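Putative branched-chain amino acid aminotransferase IlvE (PDB 4DQN) probably catalyses the pyridoxal phosphate-dependent transfer of an amino group between leucine, isoleucine or valine and 2-oxoglutarate, the last step of branched-chain amino acid biosynthesis. Local coordinates at residues A[228-234]-A[281-287]; A[237-243]-A[266-271]; A[219-223]-A[272-278]. Numbering follows the deposited sequence.

Interaction 1 of 3, residues A[228-234]-A[281-287]; sequences ANFFGIT and FVEAGAC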
loop_
_atom_site.group_PDB
_atom_site.type_symbol
_atom_site.label_atom_id
_atom_site.label_comp_id
_atom_site.label_asym_id
_atom_site.label_seq_id
_atom_site.Cartn_x
_atom_site.Cartn_y
_atom_site.Cartn_z
ATOM N N ALA A 228 -0.020 -16.508 -1.447
ATOM C CA ALA A 228 0.009 -17.787 -0.718
ATOM C C ALA A 228 1.437 -18.248 -0.425
ATOM O O ALA A 228 2.382 -17.798 -1.078
ATOM C CB ALA A 228 -0.733 -18.861 -1.508
ATOM N N ASN A 229 1.592 -19.148 0.546
ATOM C CA ASN A 229 2.919 -19.673 0.906
ATOM C C ASN A 229 3.326 -20.837 0.003
ATOM O O ASN A 229 2.464 -21.537 -0.516
ATOM C CB ASN A 229 2.947 -20.144 2.364
ATOM C CG ASN A 229 3.005 -18.995 3.363
ATOM O OD1 ASN A 229 2.893 -19.204 4.567
ATOM N ND2 ASN A 229 3.162 -17.780 2.866
ATOM N N PHE A 230 4.632 -21.028 -0.185
ATOM C CA PHE A 230 5.175 -22.160 -0.931
ATOM C C PHE A 230 5.510 -23.268 0.069
ATOM O O PHE A 230 5.898 -22.986 1.212
ATOM C CB PHE A 230 6.451 -21.734 -1.687
ATOM C CG PHE A 230 7.148 -22.866 -2.434
ATOM C CD1 PHE A 230 8.115 -23.660 -1.803
ATOM C CD2 PHE A 230 6.843 -23.125 -3.764
ATOM C CE1 PHE A 230 8.754 -24.696 -2.493
ATOM C CE2 PHE A 230 7.478 -24.158 -4.462
ATOM C CZ PHE A 230 8.435 -24.939 -3.831
ATOM N N PHE A 231 5.340 -24.520 -0.347
ATOM C CA PHE A 231 5.861 -25.651 0.423
ATOM C C PHE A 231 6.408 -26.692 -0.547
ATOM O O PHE A 231 5.900 -26.852 -1.656
ATOM C CB PHE A 231 4.809 -26.264 1.381
ATOM C CG PHE A 231 3.713 -27.050 0.684
ATOM C CD1 PHE A 231 2.519 -26.433 0.323
ATOM C CD2 PHE A 231 3.878 -28.401 0.393
ATOM C CE1 PHE A 231 1.513 -27.146 -0.318
ATOM C CE2 PHE A 231 2.883 -29.118 -0.259
ATOM C CZ PHE A 231 1.698 -28.492 -0.613
ATOM N N GLY A 232 7.465 -27.386 -0.140
ATOM C CA GLY A 232 7.974 -28.477 -0.946
ATOM C C GLY A 232 8.070 -29.752 -0.132
ATOM O O GLY A 232 8.244 -29.708 1.090
ATOM N N ILE A 233 7.944 -30.892 -0.807
ATOM C CA ILE A 233 8.144 -32.185 -0.165
ATOM C C ILE A 233 9.378 -32.843 -0.771
ATOM O O ILE A 233 9.459 -32.996 -1.989
ATOM C CB ILE A 233 6.920 -33.112 -0.336
ATOM C CG1 ILE A 233 5.884 -32.825 0.747
ATOM C CG2 ILE A 233 7.304 -34.556 -0.143
ATOM C CD1 ILE A 233 5.090 -31.631 0.504
ATOM N N THR A 234 10.342 -33.218 0.073
ATOM C CA THR A 234 11.563 -33.881 -0.404
ATOM C C THR A 234 11.360 -35.387 -0.546
ATOM O O THR A 234 10.375 -35.929 -0.041
ATOM C CB THR A 234 12.731 -33.659 0.564
ATOM O OG1 THR A 234 12.484 -34.373 1.784
ATOM C CG2 THR A 234 12.894 -32.185 0.871
ATOM N N PHE A 281 12.860 -31.180 -4.435
ATOM C CA PHE A 281 11.451 -31.417 -4.115
ATOM C C PHE A 281 10.721 -32.342 -5.084
ATOM O O PHE A 281 10.667 -32.093 -6.288
ATOM C CB PHE A 281 10.714 -30.082 -3.960
ATOM C CG PHE A 281 11.293 -29.218 -2.891
ATOM C CD1 PHE A 281 11.259 -29.636 -1.567
ATOM C CD2 PHE A 281 11.900 -28.004 -3.202
ATOM C CE1 PHE A 281 11.803 -28.865 -0.560
ATOM C CE2 PHE A 281 12.449 -27.218 -2.201
ATOM C CZ PHE A 281 12.399 -27.650 -0.870
ATOM N N VAL A 282 10.147 -33.407 -4.532
ATOM C CA VAL A 282 9.405 -34.392 -5.311
ATOM C C VAL A 282 7.962 -33.918 -5.550
ATOM O O VAL A 282 7.317 -34.297 -6.537
ATOM C CB VAL A 282 9.482 -35.777 -4.609
ATOM C CG1 VAL A 282 8.269 -36.613 -4.877
ATOM C CG2 VAL A 282 10.741 -36.517 -5.046
ATOM N N GLU A 283 7.475 -33.065 -4.648
ATOM C CA GLU A 283 6.182 -32.393 -4.815
ATOM C C GLU A 283 6.286 -30.962 -4.311
ATOM O O GLU A 283 7.084 -30.671 -3.414
ATOM C CB GLU A 283 5.076 -33.099 -4.016
ATOM C CG GLU A 283 4.775 -34.539 -4.396
ATOM C CD GLU A 283 3.739 -35.160 -3.460
ATOM O OE1 GLU A 283 2.823 -34.432 -3.010
ATOM O OE2 GLU A 283 3.837 -36.369 -3.161
ATOM N N ALA A 284 5.458 -30.078 -4.859
ATOM C CA ALA A 284 5.405 -28.696 -4.394
ATOM C C ALA A 284 4.002 -28.141 -4.538
ATOM O O ALA A 284 3.249 -28.570 -5.410
ATOM C CB ALA A 284 6.387 -27.829 -5.175
ATOM N N GLY A 285 3.656 -27.170 -3.696
ATOM C CA GLY A 285 2.383 -26.493 -3.833
ATOM C C GLY A 285 2.349 -25.128 -3.179
ATOM O O GLY A 285 3.330 -24.673 -2.582
ATOM N N ALA A 286 1.204 -24.473 -3.304
ATOM C CA ALA A 286 0.944 -23.218 -2.621
ATOM C C ALA A 286 -0.142 -23.486 -1.597
ATOM O O ALA A 286 -1.025 -24.315 -1.830
ATOM C CB ALA A 286 0.477 -22.161 -3.626
ATOM N N CYS A 287 -0.097 -22.799 -0.462
ATOM C CA CYS A 287 -1.140 -22.993 0.541
ATOM C C CYS A 287 -1.652 -21.666 1.090
ATOM O O CYS A 287 -0.897 -20.701 1.210
ATOM C CB CYS A 287 -0.663 -23.912 1.665
ATOM S SG CYS A 287 0.714 -23.280 2.647
#

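Interaction 2 of 3, residues A[237-243]-A[266-271]; sequences NEFITPL and MKAIEG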
loop_
_atom_site.group_PDB
_atom_site.type_symbol
_atom_site.label_atom_id
_atom_site.label_comp_id
_atom_site.label_asym_id
_atom_site.label_seq_id
_atom_site.Cartn_x
_atom_site.Cartn_y
_atom_site.Cartn_z
ATOM N N ASN A 237 10.607 -37.484 2.454
ATOM C CA ASN A 237 9.352 -37.033 3.057
ATOM C C ASN A 237 9.512 -35.966 4.135
ATOM O O ASN A 237 9.002 -36.112 5.246
ATOM C CB ASN A 237 8.541 -38.224 3.581
ATOM C CG ASN A 237 7.545 -38.746 2.557
ATOM O OD1 ASN A 237 6.350 -38.844 2.837
ATOM N ND2 ASN A 237 8.032 -39.069 1.358
ATOM N N GLU A 238 10.244 -34.905 3.810
ATOM C CA GLU A 238 10.303 -33.744 4.687
ATOM C C GLU A 238 9.420 -32.651 4.090
ATOM O O GLU A 238 9.317 -32.534 2.873
ATOM C CB GLU A 238 11.731 -33.221 4.800
ATOM C CG GLU A 238 12.769 -34.254 5.201
ATOM C CD GLU A 238 14.134 -33.898 4.650
ATOM O OE1 GLU A 238 14.210 -33.592 3.440
ATOM O OE2 GLU A 238 15.119 -33.903 5.421
ATOM N N PHE A 239 8.788 -31.864 4.955
ATOM C CA PHE A 239 7.968 -30.728 4.543
ATOM C C PHE A 239 8.790 -29.470 4.786
ATOM O O PHE A 239 9.193 -29.194 5.926
ATOM C CB PHE A 239 6.699 -30.695 5.397
ATOM C CG PHE A 239 5.728 -29.604 5.033
ATOM C CD1 PHE A 239 5.861 -28.330 5.561
ATOM C CD2 PHE A 239 4.651 -29.871 4.198
ATOM C CE1 PHE A 239 4.953 -27.322 5.245
ATOM C CE2 PHE A 239 3.741 -28.873 3.872
ATOM C CZ PHE A 239 3.893 -27.597 4.400
ATOM N N ILE A 240 9.050 -28.707 3.726
ATOM C CA ILE A 240 9.850 -27.496 3.861
ATOM C C ILE A 240 9.127 -26.276 3.280
ATOM O O ILE A 240 8.627 -26.307 2.147
ATOM C CB ILE A 240 11.250 -27.656 3.219
ATOM C CG1 ILE A 240 11.964 -28.884 3.802
ATOM C CG2 ILE A 240 12.081 -26.411 3.456
ATOM C CD1 ILE A 240 13.361 -29.114 3.240
ATOM N N THR A 241 9.046 -25.213 4.074
ATOM C CA THR A 241 8.383 -23.983 3.630
ATOM C C THR A 241 9.322 -22.818 3.909
ATOM O O THR A 241 10.043 -22.841 4.905
ATOM C CB THR A 241 7.016 -23.794 4.348
ATOM O OG1 THR A 241 6.302 -22.671 3.803
ATOM C CG2 THR A 241 7.212 -23.590 5.835
ATOM N N PRO A 242 9.342 -21.808 3.020
ATOM C CA PRO A 242 10.229 -20.653 3.194
ATOM C C PRO A 242 9.996 -19.883 4.491
ATOM O O PRO A 242 8.861 -19.692 4.945
ATOM C CB PRO A 242 9.874 -19.759 1.997
ATOM C CG PRO A 242 9.416 -20.725 0.953
ATOM C CD PRO A 242 8.648 -21.772 1.720
ATOM N N LEU A 243 11.095 -19.441 5.088
ATOM C CA LEU A 243 11.029 -18.532 6.215
ATOM C C LEU A 243 11.786 -17.244 5.910
ATOM O O LEU A 243 13.011 -17.243 5.752
ATOM C CB LEU A 243 11.619 -19.191 7.457
ATOM C CG LEU A 243 11.742 -18.298 8.695
ATOM C CD1 LEU A 243 10.432 -17.542 8.991
ATOM C CD2 LEU A 243 12.157 -19.160 9.869
ATOM N N MET A 266 6.281 -36.588 9.707
ATOM C CA MET A 266 7.262 -35.957 8.829
ATOM C C MET A 266 8.024 -34.877 9.569
ATOM O O MET A 266 7.502 -34.235 10.486
ATOM C CB MET A 266 6.584 -35.320 7.609
ATOM C CG MET A 266 5.779 -36.276 6.745
ATOM S SD MET A 266 4.736 -35.401 5.553
ATOM C CE MET A 266 5.952 -34.820 4.369
ATOM N N LYS A 267 9.270 -34.676 9.166
ATOM C CA LYS A 267 10.022 -33.527 9.625
ATOM C C LYS A 267 9.405 -32.347 8.897
ATOM O O LYS A 267 9.229 -32.384 7.675
ATOM C CB LYS A 267 11.502 -33.682 9.270
ATOM C CG LYS A 267 12.369 -32.496 9.670
ATOM C CD LYS A 267 13.857 -32.843 9.547
ATOM C CE LYS A 267 14.554 -31.965 8.518
ATOM N NZ LYS A 267 16.004 -32.292 8.397
ATOM N N ALA A 268 9.036 -31.322 9.654
ATOM C CA ALA A 268 8.319 -30.174 9.108
ATOM C C ALA A 268 8.999 -28.905 9.573
ATOM O O ALA A 268 8.913 -28.547 10.755
ATOM C CB ALA A 268 6.858 -30.191 9.576
ATOM N N ILE A 269 9.662 -28.211 8.647
ATOM C CA ILE A 269 10.438 -27.035 9.025
ATOM C C ILE A 269 10.257 -25.823 8.122
ATOM O O ILE A 269 9.938 -25.941 6.932
ATOM C CB ILE A 269 11.954 -27.343 9.096
ATOM C CG1 ILE A 269 12.491 -27.718 7.712
ATOM C CG2 ILE A 269 12.243 -28.433 10.142
ATOM C CD1 ILE A 269 13.880 -27.134 7.434
ATOM N N GLU A 270 10.461 -24.654 8.720
ATOM C CA GLU A 270 10.559 -23.416 7.980
ATOM C C GLU A 270 12.049 -23.203 7.736
ATOM O O GLU A 270 12.818 -22.998 8.683
ATOM C CB GLU A 270 9.984 -22.253 8.796
ATOM C CG GLU A 270 8.545 -22.453 9.295
ATOM C CD GLU A 270 8.002 -21.222 9.998
ATOM O OE1 GLU A 270 8.123 -20.113 9.440
ATOM O OE2 GLU A 270 7.457 -21.357 11.112
ATOM N N GLY A 271 12.461 -23.274 6.473
ATOM C CA GLY A 271 13.855 -23.068 6.119
ATOM C C GLY A 271 13.957 -22.357 4.789
ATOM O O GLY A 271 12.939 -22.110 4.137
#

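Interaction 3 of 3, residues A[219-223]-A[272-278]; sequences HTKIE and DVCVDEL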
loop_
_atom_site.group_PDB
_atom_site.type_symbol
_atom_site.label_atom_id
_atom_site.label_comp_id
_atom_site.label_asym_id
_atom_site.label_seq_id
_atom_site.Cartn_x
_atom_site.Cartn_y
_atom_site.Cartn_z
ATOM N N HIS A 219 17.341 -12.265 -4.491
ATOM C CA HIS A 219 16.631 -13.025 -5.523
ATOM C C HIS A 219 17.266 -14.394 -5.761
ATOM O O HIS A 219 17.608 -14.748 -6.891
ATOM C CB HIS A 219 16.518 -12.223 -6.830
ATOM C CG HIS A 219 15.421 -11.203 -6.809
ATOM N ND1 HIS A 219 14.288 -11.308 -7.592
ATOM C CD2 HIS A 219 15.271 -10.068 -6.084
ATOM C CE1 HIS A 219 13.492 -10.282 -7.351
ATOM N NE2 HIS A 219 14.063 -9.515 -6.437
ATOM N N THR A 220 17.422 -15.158 -4.683
ATOM C CA THR A 220 17.985 -16.497 -4.790
ATOM C C THR A 220 17.146 -17.539 -4.032
ATOM O O THR A 220 17.340 -18.749 -4.191
ATOM C CB THR A 220 19.427 -16.511 -4.278
ATOM O OG1 THR A 220 20.054 -17.744 -4.652
ATOM C CG2 THR A 220 19.441 -16.369 -2.776
ATOM N N LYS A 221 16.207 -17.057 -3.219
ATOM C CA LYS A 221 15.379 -17.925 -2.385
ATOM C C LYS A 221 13.909 -17.593 -2.605
ATOM O O LYS A 221 13.552 -16.431 -2.821
ATOM C CB LYS A 221 15.725 -17.712 -0.914
ATOM C CG LYS A 221 17.183 -17.951 -0.570
ATOM C CD LYS A 221 17.502 -17.450 0.835
ATOM C CE LYS A 221 17.154 -15.973 0.958
ATOM N NZ LYS A 221 17.335 -15.439 2.337
ATOM N N ILE A 222 13.059 -18.612 -2.552
ATOM C CA ILE A 222 11.627 -18.426 -2.757
ATOM C C ILE A 222 10.991 -17.767 -1.543
ATOM O O ILE A 222 11.283 -18.130 -0.398
ATOM C CB ILE A 222 10.923 -19.773 -3.048
ATOM C CG1 ILE A 222 11.355 -20.307 -4.415
ATOM C CG2 ILE A 222 9.409 -19.618 -3.016
ATOM C CD1 ILE A 222 10.716 -21.652 -4.772
ATOM N N GLU A 223 10.131 -16.786 -1.796
ATOM C CA GLU A 223 9.389 -16.129 -0.733
ATOM C C GLU A 223 7.975 -16.673 -0.664
ATOM O O GLU A 223 7.585 -17.329 0.311
ATOM C CB GLU A 223 9.322 -14.629 -0.994
ATOM C CG GLU A 223 10.650 -13.932 -0.863
ATOM C CD GLU A 223 10.797 -13.206 0.444
ATOM O OE1 GLU A 223 10.035 -12.244 0.679
ATOM O OE2 GLU A 223 11.675 -13.598 1.239
ATOM N N ASP A 272 15.160 -22.012 4.356
ATOM C CA ASP A 272 15.223 -21.376 3.052
ATOM C C ASP A 272 15.119 -22.404 1.921
ATOM O O ASP A 272 15.456 -23.587 2.088
ATOM C CB ASP A 272 16.399 -20.399 2.911
ATOM C CG ASP A 272 17.724 -21.032 3.212
ATOM O OD1 ASP A 272 17.904 -22.223 2.874
ATOM O OD2 ASP A 272 18.591 -20.328 3.781
ATOM N N VAL A 273 14.575 -21.951 0.799
ATOM C CA VAL A 273 14.344 -22.790 -0.364
ATOM C C VAL A 273 15.020 -22.079 -1.527
ATOM O O VAL A 273 14.565 -21.020 -1.949
ATOM C CB VAL A 273 12.831 -22.934 -0.652
ATOM C CG1 VAL A 273 12.588 -23.697 -1.956
ATOM C CG2 VAL A 273 12.114 -23.617 0.518
ATOM N N CYS A 274 16.122 -22.633 -2.022
ATOM C CA CYS A 274 16.901 -21.947 -3.050
ATOM C C CYS A 274 16.367 -22.277 -4.427
ATOM O O CYS A 274 16.037 -23.430 -4.701
ATOM C CB CYS A 274 18.379 -22.320 -2.953
ATOM S SG CYS A 274 19.069 -21.972 -1.324
ATOM N N VAL A 275 16.282 -21.269 -5.296
ATOM C CA VAL A 275 15.739 -21.485 -6.637
ATOM C C VAL A 275 16.630 -22.357 -7.495
ATOM O O VAL A 275 16.227 -22.776 -8.589
ATOM C CB VAL A 275 15.493 -20.171 -7.409
ATOM C CG1 VAL A 275 14.207 -19.544 -6.970
ATOM C CG2 VAL A 275 16.685 -19.204 -7.280
ATOM N N ASP A 276 17.842 -22.612 -7.018
ATOM C CA ASP A 276 18.792 -23.409 -7.787
ATOM C C ASP A 276 18.757 -24.871 -7.372
ATOM O O ASP A 276 19.461 -25.700 -7.950
ATOM C CB ASP A 276 20.206 -22.852 -7.638
ATOM C CG ASP A 276 20.313 -21.421 -8.110
ATOM O OD1 ASP A 276 20.263 -21.195 -9.343
ATOM O OD2 ASP A 276 20.448 -20.520 -7.250
ATOM N N GLU A 277 17.925 -25.182 -6.381
ATOM C CA GLU A 277 17.825 -26.542 -5.843
ATOM C C GLU A 277 16.399 -27.095 -5.952
ATOM O O GLU A 277 15.954 -27.819 -5.070
ATOM C CB GLU A 277 18.282 -26.574 -4.367
ATOM C CG GLU A 277 17.372 -25.758 -3.419
ATOM C CD GLU A 277 17.741 -25.856 -1.947
ATOM O OE1 GLU A 277 18.876 -26.314 -1.639
ATOM O OE2 GLU A 277 16.886 -25.460 -1.103
ATOM N N LEU A 278 15.683 -26.770 -7.026
ATOM C CA LEU A 278 14.286 -27.206 -7.149
ATOM C C LEU A 278 14.124 -28.729 -7.234
ATOM O O LEU A 278 13.093 -29.268 -6.827
ATOM C CB LEU A 278 13.587 -26.519 -8.328
ATOM C CG LEU A 278 13.427 -25.001 -8.223
ATOM C CD1 LEU A 278 12.699 -24.440 -9.429
ATOM C CD2 LEU A 278 12.698 -24.629 -6.953
HETATM O O HOH W 1 13.438 -19.428 0.980
#

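Interaction 1 of 3, residues A[228-234]-A[281-287]
Strands 228-234 and 283-287 run antiparallel, their axes 4.5 Å apart at closest approach and 155° between directions, and a ladder of main-chain hydrogen bonds joins them. Asn229 pairs with Cys287 (Asn229 N to Cys287 O 3.0 Å, Cys287 N to Asn229 O 2.9 Å), and Phe231 with Gly285 (Phe231 N to Gly285 O and Gly285 N to Phe231 O, both 3.0 Å). Ile233 N then donates to Glu283 O at 2.8 Å, but Ile233 O receives both Val282 N (2.7 Å) and, weakly, Glu283 N (3.3 Å). Two residues opposite one make this a classic beta bulge, at a corner of the chain. The ladder lies inside the mixed sheet of this class-IV aminotransferase, strand 281-288 also pairing with strand 292-301. Its Ala228 end lies about 8 Å, side chain to side chain, from Lys188, the predicted cofactor-attachment lysine, which carries no cofactor here. Two CH-pi contacts exploit glycines: Gly285 CA lies over the face of the Phe231 ring, 4.1 Å from its centroid, and Gly232 CA over that of Phe281 at 4.0 Å. A CB on either glycine would collide with the ring concerned. On the face bearing Phe230, Ala284 and Ala286, Phe230 CZ meets Ala284 CB at 3.8 Å. On the other face, Glu283 directs its carboxylate to Thr318 and Val317 of helix 316-329.

Interaction 2 of 3, residues A[237-243]-A[266-271]
Glu270, Met266 and Phe239 bury the most surface where strands 238-241 and 267-270 lie side by side, nearly parallel at 11°. Phe239 is held through its backbone, its N donating to Lys267 O (2.8 Å) and its O accepting from Ile269 N (2.9 Å). Its ring leads away from strand 267-270 to pack on Leu256 and Leu257 of helix 251-262. That helix links the two strands, so the pair closes a beta-alpha-beta unit. Met266, one residue before Lys267, brings CE to 3.4 Å from Asn237 O and 4.3 Å from Phe239 CB. At the far end Glu270 sets CG against Thr241 CG2 (3.9 Å). The ladder is continued there by Thr241 N to Ile269 O (3.1 Å) and Gly271 N to Thr241 O (2.9 Å). On the face bearing Ile240 and Ile269, a salt bridge, weak as a hydrogen bond, joins Lys267 NZ to Glu238 OE2 at 3.5 Å, while Glu238 OE1 is hydrogen-bonded to Thr234 OG1 on strand 228-234.

Interaction 3 of 3, residues A[219-223]-A[272-278]
A single backbone bridge, Lys221 with Cys274, ties residues 219-223, which lead into strand 222-225, to the loop between strands 267-270 and 281-288; in the mixed sheet of this class-IV aminotransferase fold, strand 222-225 lies between strands 211-214 and 228-234. Two hydrogen bonds make the bridge: Val275 N donates to Thr220 O and Ile222 N to Val273 O, both at 2.9 Å. The other main-chain polar groups of Ile222 and Val273 are joined through a water, which accepts from Val273 N (2.8 Å) and donates to Ile222 O (2.9 Å). Ile222 is the hydrophobic anchor of the contact. Its CG1 packs on Val275 CG1 at 3.9 Å, and its CD1 reaches Val273 CG1 at 4.0 Å and Leu278 CD2 at 4.2 Å; Phe230 also touches Ile222 and Val273. A type I turn from Cys274 to Glu277 shapes the loop, Glu277 N donating to Cys274 O at 3.1 Å. The Glu277 side chain folds back over this turn, its OE2 accepting from Cys274 N at 3.1 Å.

How the interactions relate
The three contacts gather in one part of the mixed sheet, the centres of interactions 1 and 2 lying about 9 Å apart, those of 1 and 3 about 12 Å and those of 2 and 3 about 14 Å. Strand 228-234 neighbours both 222-225 and 238-241, and so connects all three. Along the chain, interaction 2 is nested within the loops closed by interactions 1 and 3, whereas 1 and 3 cross. The chain thus builds consecutive strands, passes through helix 251-262, and returns from strand 267-270 by the loop of interaction 3 to strand 281-288. Val273 on that loop meets Phe230, Phe281, Ile240 and Pro242, uniting the contacts in one hydrophobic cluster.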